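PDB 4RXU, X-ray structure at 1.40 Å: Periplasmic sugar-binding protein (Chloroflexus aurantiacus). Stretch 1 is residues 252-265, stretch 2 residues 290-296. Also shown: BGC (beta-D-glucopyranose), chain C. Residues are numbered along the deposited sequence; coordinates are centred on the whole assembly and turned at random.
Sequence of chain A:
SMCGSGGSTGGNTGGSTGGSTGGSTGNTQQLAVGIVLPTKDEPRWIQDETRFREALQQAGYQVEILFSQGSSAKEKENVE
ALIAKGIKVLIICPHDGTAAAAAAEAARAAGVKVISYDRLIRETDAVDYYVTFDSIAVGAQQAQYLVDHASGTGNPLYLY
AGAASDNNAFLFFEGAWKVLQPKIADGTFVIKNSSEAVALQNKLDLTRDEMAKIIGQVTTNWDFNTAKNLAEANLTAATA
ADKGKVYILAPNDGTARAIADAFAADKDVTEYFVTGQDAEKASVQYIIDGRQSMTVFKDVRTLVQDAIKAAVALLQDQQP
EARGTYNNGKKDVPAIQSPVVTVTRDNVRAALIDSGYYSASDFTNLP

Stretch 1 252-265: NDGTARAIADAFAA
Stretch 2 290-296: GRQSMTV

A helix can be fastened to a neighbouring segment by one buried carboxylate near its start, with small residues lining the helix further along, where the two backbones stay equally near; this periplasmic sugar-binding protein is a worked example. Asn252, extended at phi/psi -148/-178, precedes a helix that begins at Asp253 and runs through the early 260s with regular i to i-4 bonds. The second stretch leaves a preceding helix at Gly290, whose positive phi (78/24) closes a Schellman motif. Arg291 (-107/-15) follows, Gln292 is extended (-136/141), Ser293 turns back (-83/-40), and Thr295 and Val296 form strand. The segments run in opposite senses: CA of Asp253 lies 6.9 Å from CA of Thr295, and CA of Ala260 6.9 Å from CA of Gln292.

Asp253 (chi1 m) points its CB sideways, but its carboxylate reaches across. Asp253 OD1 accepts from Thr295 OG1 at 2.6 Å and from Gln292 NE2 at 3.0 Å. Gln292, with chi1 and chi2 both t, is stretched out far enough to arrive; its NE2 also donates to Met294 O at 3.0 Å, so one amide braces its own stretch and grips the helix. Thr295 (chi1 t) directs its CB toward the helix.

Alanines suit the buried face. Ala256 CB sits 3.9 Å from Gln292 OE1, and Ala260 CB 3.6 Å from Arg291 O. Arg291 (m, t, p, chi4 -156°) has its CB sideways, but its end comes nearer to the helix, Ala264 CB lying at its guanidinium edge, 3.6 Å from Arg291 NH2. Asp261 OD1 makes a long salt bridge to Arg291 NH1 at 3.6 Å, out of the guanidinium plane and purely electrostatic. A water links Asp261 O (2.8 Å) with Arg291 NH2 (3.3 Å). The contact buries 332 Å² between the stretches, both sides summed.

The CA-to-CB bond of Asn252 (chi1 p) points away from the second stretch: Asn252 OD1 caps Thr255 N at 3.1 Å, while Asn252 ND2 donates to glucose O4 at 2.9 Å.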

ATOM      1  N   ASN A 252      -6.484   1.567  -1.909  1.00  8.30           N
ATOM      2  CA  ASN A 252      -6.341   0.131  -1.665  1.00  7.69           C
ATOM      3  C   ASN A 252      -7.689  -0.549  -1.704  1.00  9.37           C
ATOM      4  O   ASN A 252      -8.693   0.108  -1.914  1.00  8.75           O
ATOM      5  CB  ASN A 252      -5.571  -0.182  -0.365  1.00  7.85           C
ATOM      6  CG  ASN A 252      -6.404  -0.017   0.894  1.00  7.79           C
ATOM      7  OD1 ASN A 252      -7.513   0.535   0.887  1.00  9.10           O
ATOM      8  ND2 ASN A 252      -5.838  -0.465   2.016  1.00 10.10           N
ATOM      9  N   ASP A 253      -7.720  -1.855  -1.468  1.00  8.54           N
ATOM     10  CA  ASP A 253      -8.963  -2.626  -1.632  1.00  8.89           C
ATOM     11  C   ASP A 253     -10.086  -2.262  -0.676  1.00  7.88           C
ATOM     12  O   ASP A 253     -11.219  -2.013  -1.111  1.00  8.83           O
ATOM     13  CB  ASP A 253      -8.669  -4.117  -1.569  1.00  9.28           C
ATOM     14  CG  ASP A 253      -8.104  -4.642  -2.877  1.00  9.34           C
ATOM     15  OD1 ASP A 253      -8.097  -3.901  -3.882  1.00  9.36           O
ATOM     16  OD2 ASP A 253      -7.715  -5.824  -2.911  1.00 10.29           O
ATOM     17  N   GLY A 254      -9.801  -2.233   0.625  1.00  7.27           N
ATOM     18  CA  GLY A 254     -10.884  -1.960   1.549  1.00  9.21           C
ATOM     19  C   GLY A 254     -11.454  -0.573   1.324  1.00  8.65           C
ATOM     20  O   GLY A 254     -12.665  -0.372   1.339  1.00 10.05           O
ATOM     21  N   THR A 255     -10.580   0.415   1.142  1.00  7.01           N
ATOM     22  CA  THR A 255     -11.088   1.761   0.895  1.00  8.54           C
ATOM     23  C   THR A 255     -11.843   1.840  -0.448  1.00  9.74           C
ATOM     24  O   THR A 255     -12.833   2.563  -0.556  1.00  9.89           O
ATOM     25  CB  THR A 255      -9.971   2.834   0.976  1.00  8.53           C
ATOM     26  OG1 THR A 255      -8.978   2.623  -0.042  1.00  8.38           O
ATOM     27  CG2 THR A 255      -9.325   2.889   2.361  1.00 11.81           C
ATOM     28  N   ALA A 256     -11.382   1.080  -1.451  1.00  8.27           N
ATOM     29  CA  ALA A 256     -12.097   0.970  -2.726  1.00  9.34           C
ATOM     30  C   ALA A 256     -13.528   0.463  -2.557  1.00  8.40           C
ATOM     31  O   ALA A 256     -14.454   0.995  -3.185  1.00  9.61           O
ATOM     32  CB  ALA A 256     -11.337   0.075  -3.687  1.00  9.67           C
ATOM     33  N   ARG A 257     -13.717  -0.557  -1.733  1.00  8.48           N
ATOM     34  CA  ARG A 257     -15.055  -1.107  -1.553  1.00  8.65           C
ATOM     35  C   ARG A 257     -15.931  -0.091  -0.845  1.00  9.28           C
ATOM     36  O   ARG A 257     -17.094   0.066  -1.199  1.00  9.51           O
ATOM     37  CB  ARG A 257     -15.002  -2.433  -0.806  1.00  8.09           C
ATOM     38  CG  ARG A 257     -14.266  -3.532  -1.577  1.00  9.88           C
ATOM     39  CD  ARG A 257     -14.552  -4.920  -1.010  1.00 10.72           C
ATOM     40  NE  ARG A 257     -14.357  -4.984   0.449  1.00  9.65           N
ATOM     41  CZ  ARG A 257     -13.174  -5.070   1.055  1.00  9.07           C
ATOM     42  NH1 ARG A 257     -12.065  -5.155   0.325  1.00  9.93           N
ATOM     43  NH2 ARG A 257     -13.097  -5.058   2.405  1.00 10.95           N
ATOM     44  N   ALA A 258     -15.372   0.595   0.158  1.00 10.01           N
ATOM     45  CA  ALA A 258     -16.128   1.607   0.912  1.00 10.63           C
ATOM     46  C   ALA A 258     -16.585   2.728  -0.017  1.00  9.50           C
ATOM     47  O   ALA A 258     -17.738   3.155   0.013  1.00 10.10           O
ATOM     48  CB  ALA A 258     -15.267   2.185   2.022  1.00  9.24           C
ATOM     49  N   ILE A 259     -15.669   3.182  -0.858  1.00  8.26           N
ATOM     50  CA  ILE A 259     -15.930   4.264  -1.794  1.00  9.37           C
ATOM     51  C   ILE A 259     -16.887   3.813  -2.892  1.00 12.93           C
ATOM     52  O   ILE A 259     -17.876   4.491  -3.203  1.00  9.40           O
ATOM     53  CB  ILE A 259     -14.603   4.814  -2.387  1.00 10.44           C
ATOM     54  CG1 ILE A 259     -13.779   5.483  -1.270  1.00 11.80           C
ATOM     55  CG2 ILE A 259     -14.882   5.778  -3.526  1.00 10.10           C
ATOM     56  CD1 ILE A 259     -12.303   5.643  -1.559  1.00 12.14           C
ATOM     57  N   ALA A 260     -16.611   2.645  -3.453  1.00  8.94           N
ATOM     58  CA  ALA A 260     -17.534   2.045  -4.427  1.00 11.05           C
ATOM     59  C   ALA A 260     -18.950   1.907  -3.876  1.00  9.34           C
ATOM     60  O   ALA A 260     -19.916   2.181  -4.585  1.00 12.13           O
ATOM     61  CB  ALA A 260     -17.014   0.692  -4.894  1.00 11.29           C
ATOM     62  N   ASP A 261     -19.071   1.527  -2.613  1.00  9.61           N
ATOM     63  CA  ASP A 261     -20.388   1.395  -1.969  1.00 10.93           C
ATOM     64  C   ASP A 261     -21.139   2.723  -1.975  1.00 13.91           C
ATOM     65  O   ASP A 261     -22.338   2.775  -2.249  1.00 14.85           O
ATOM     66  CB  ASP A 261     -20.280   0.873  -0.524  1.00 12.54           C
ATOM     67  CG  ASP A 261     -19.857  -0.587  -0.430  1.00 10.59           C
ATOM     68  OD1 ASP A 261     -19.835  -1.321  -1.458  1.00 12.86           O
ATOM     69  OD2 ASP A 261     -19.521  -0.982   0.719  1.00 15.40           O
ATOM     70  N   ALA A 262     -20.433   3.804  -1.685  1.00 11.67           N
ATOM     71  CA  ALA A 262     -21.052   5.143  -1.744  1.00 12.67           C
ATOM     72  C   ALA A 262     -21.479   5.545  -3.156  1.00 10.53           C
ATOM     73  O   ALA A 262     -22.593   6.049  -3.380  1.00 14.56           O
ATOM     74  CB  ALA A 262     -20.090   6.179  -1.174  1.00 11.80           C
ATOM     75  N   PHE A 263     -20.566   5.359  -4.115  1.00  8.71           N
ATOM     76  CA  PHE A 263     -20.822   5.718  -5.511  1.00 10.89           C
ATOM     77  C   PHE A 263     -21.919   4.857  -6.146  1.00 13.15           C
ATOM     78  O   PHE A 263     -22.736   5.369  -6.914  1.00 12.10           O
ATOM     79  CB  PHE A 263     -19.533   5.651  -6.327  1.00 11.77           C
ATOM     80  CG  PHE A 263     -18.682   6.904  -6.227  1.00 11.89           C
ATOM     81  CD1 PHE A 263     -17.953   7.189  -5.084  1.00 10.83           C
ATOM     82  CD2 PHE A 263     -18.653   7.817  -7.267  1.00 10.21           C
ATOM     83  CE1 PHE A 263     -17.165   8.334  -5.001  1.00 11.99           C
ATOM     84  CE2 PHE A 263     -17.871   8.964  -7.194  1.00 12.83           C
ATOM     85  CZ  PHE A 263     -17.132   9.218  -6.051  1.00 13.19           C
ATOM     86  N   ALA A 264     -21.970   3.576  -5.779  1.00 12.19           N
ATOM     87  CA  ALA A 264     -22.995   2.660  -6.308  1.00 11.98           C
ATOM     88  C   ALA A 264     -24.392   3.105  -5.905  1.00 15.96           C
ATOM     89  O   ALA A 264     -25.355   2.884  -6.627  1.00 17.60           O
ATOM     90  CB  ALA A 264     -22.747   1.250  -5.818  1.00 12.36           C
ATOM     91  N   ALA A 265     -24.482   3.717  -4.728  1.00 15.06           N
ATOM     92  CA  ALA A 265     -25.757   4.195  -4.170  1.00 17.63           C
ATOM     93  C   ALA A 265     -26.275   5.532  -4.702  1.00 20.86           C
ATOM     94  O   ALA A 265     -27.385   5.937  -4.365  1.00 26.12           O
ATOM     95  CB  ALA A 265     -25.672   4.267  -2.653  1.00 16.04           C
ATOM     96  N   GLY A 290     -18.365  -7.261 -10.623  1.00 10.69           N
ATOM     97  CA  GLY A 290     -18.497  -6.002 -11.345  1.00 11.02           C
ATOM     98  C   GLY A 290     -18.673  -4.768 -10.478  1.00 11.96           C
ATOM     99  O   GLY A 290     -19.213  -3.772 -10.934  1.00 17.31           O
ATOM    100  N   ARG A 291     -18.210  -4.841  -9.240  1.00  9.57           N
ATOM    101  CA  ARG A 291     -18.374  -3.736  -8.274  1.00 10.41           C
ATOM    102  C   ARG A 291     -17.087  -2.994  -7.996  1.00  9.56           C
ATOM    103  O   ARG A 291     -17.138  -1.889  -7.468  1.00 10.32           O
ATOM    104  CB  ARG A 291     -18.943  -4.239  -6.951  1.00 10.44           C
ATOM    105  CG  ARG A 291     -20.255  -5.005  -7.077  1.00 12.36           C
ATOM    106  CD  ARG A 291     -20.977  -5.055  -5.767  1.00 15.05           C
ATOM    107  NE  ARG A 291     -21.478  -3.716  -5.511  1.00 18.23           N
ATOM    108  CZ  ARG A 291     -21.760  -3.218  -4.319  1.00 18.72           C
ATOM    109  NH1 ARG A 291     -21.608  -3.937  -3.222  1.00 18.87           N
ATOM    110  NH2 ARG A 291     -22.198  -1.972  -4.247  1.00 26.67           N
ATOM    111  N   GLN A 292     -15.952  -3.584  -8.371  1.00  8.90           N
ATOM    112  CA  GLN A 292     -14.664  -2.914  -8.306  1.00  9.57           C
ATOM    113  C   GLN A 292     -13.976  -3.256  -9.610  1.00 10.51           C
ATOM    114  O   GLN A 292     -14.105  -4.358 -10.101  1.00 10.49           O
ATOM    115  CB  GLN A 292     -13.866  -3.426  -7.110  1.00 10.53           C
ATOM    116  CG  GLN A 292     -12.421  -2.929  -7.031  1.00  9.29           C
ATOM    117  CD  GLN A 292     -11.703  -3.338  -5.743  1.00  8.73           C
ATOM    118  OE1 GLN A 292     -12.324  -3.557  -4.685  1.00  9.58           O
ATOM    119  NE2 GLN A 292     -10.369  -3.354  -5.804  1.00  8.68           N
ATOM    120  N   SER A 293     -13.263  -2.315 -10.194  1.00  9.21           N
ATOM    121  CA  SER A 293     -12.752  -2.497 -11.557  1.00  9.60           C
ATOM    122  C   SER A 293     -11.456  -3.287 -11.622  1.00 11.61           C
ATOM    123  O   SER A 293     -11.233  -4.099 -12.513  1.00 11.20           O
ATOM    124  CB  SER A 293     -12.543  -1.129 -12.245  1.00 11.16           C
ATOM    125  OG  SER A 293     -13.684  -0.328 -12.115  1.00 11.36           O
ATOM    126  N   MET A 294     -10.576  -3.019 -10.674  1.00  9.29           N
ATOM    127  CA  MET A 294      -9.266  -3.634 -10.664  1.00 10.44           C
ATOM    128  C   MET A 294      -8.660  -3.588  -9.299  1.00  7.45           C
ATOM    129  O   MET A 294      -9.059  -2.801  -8.457  1.00  9.04           O
ATOM    130  CB  MET A 294      -8.301  -2.942 -11.631  1.00 10.49           C
ATOM    131  CG  MET A 294      -7.942  -1.505 -11.251  1.00 11.18           C
ATOM    132  SD  MET A 294      -6.486  -1.280 -10.110  1.00  4.79           S
ATOM    133  CE  MET A 294      -5.202  -1.027 -11.354  1.00 11.45           C
ATOM    134  N   THR A 295      -7.664  -4.446  -9.111  1.00  7.13           N
ATOM    135  CA  THR A 295      -6.787  -4.349  -7.963  1.00  8.71           C
ATOM    136  C   THR A 295      -5.347  -4.583  -8.433  1.00  7.93           C
ATOM    137  O   THR A 295      -5.085  -5.359  -9.346  1.00 11.04           O
ATOM    138  CB  THR A 295      -7.161  -5.339  -6.820  1.00  8.91           C
ATOM    139  OG1 THR A 295      -6.440  -5.019  -5.619  1.00  8.17           O
ATOM    140  CG2 THR A 295      -6.875  -6.788  -7.221  1.00  8.89           C
ATOM    141  N   VAL A 296      -4.412  -3.914  -7.781  1.00  7.86           N
ATOM    142  CA  VAL A 296      -2.999  -4.172  -7.983  1.00  9.00           C
ATOM    143  C   VAL A 296      -2.578  -5.305  -7.040  1.00  8.08           C
ATOM    144  O   VAL A 296      -2.656  -5.184  -5.816  1.00  9.09           O
ATOM    145  CB  VAL A 296      -2.103  -2.930  -7.838  1.00  9.78           C
ATOM    146  CG1 VAL A 296      -0.655  -3.335  -8.035  1.00  9.59           C
ATOM    147  CG2 VAL A 296      -2.499  -1.866  -8.862  1.00 10.48           C
TER
HETATM  148  C2  BGC C 402       0.604  -1.163   2.083  1.00 11.07           C
HETATM  149  C3  BGC C 402      -0.698  -1.488   1.379  1.00 13.47           C
HETATM  150  C4  BGC C 402      -1.842  -1.413   2.380  1.00 13.58           C
HETATM  151  C5  BGC C 402      -1.831  -0.081   3.132  1.00 13.95           C
HETATM  152  C6  BGC C 402      -2.843  -0.014   4.254  1.00 14.91           C
HETATM  153  C1  BGC C 402       0.401   0.243   2.621  1.00 14.99           C
HETATM  154  O1  BGC C 402       1.582   0.812   3.105  1.00 14.97           O
HETATM  155  O2  BGC C 402       1.682  -1.228   1.143  1.00 11.61           O
HETATM  156  O3  BGC C 402      -0.585  -2.795   0.824  1.00 11.14           O
HETATM  157  O4  BGC C 402      -3.085  -1.460   1.654  1.00 11.98           O
HETATM  158  O5  BGC C 402      -0.552   0.166   3.682  1.00 12.53           O
HETATM  159  O6  BGC C 402      -2.764  -1.155   5.113  1.00 11.95           O
HETATM  160  O   HOH W   1     -23.695   0.340  -2.456  1.00 20.64           O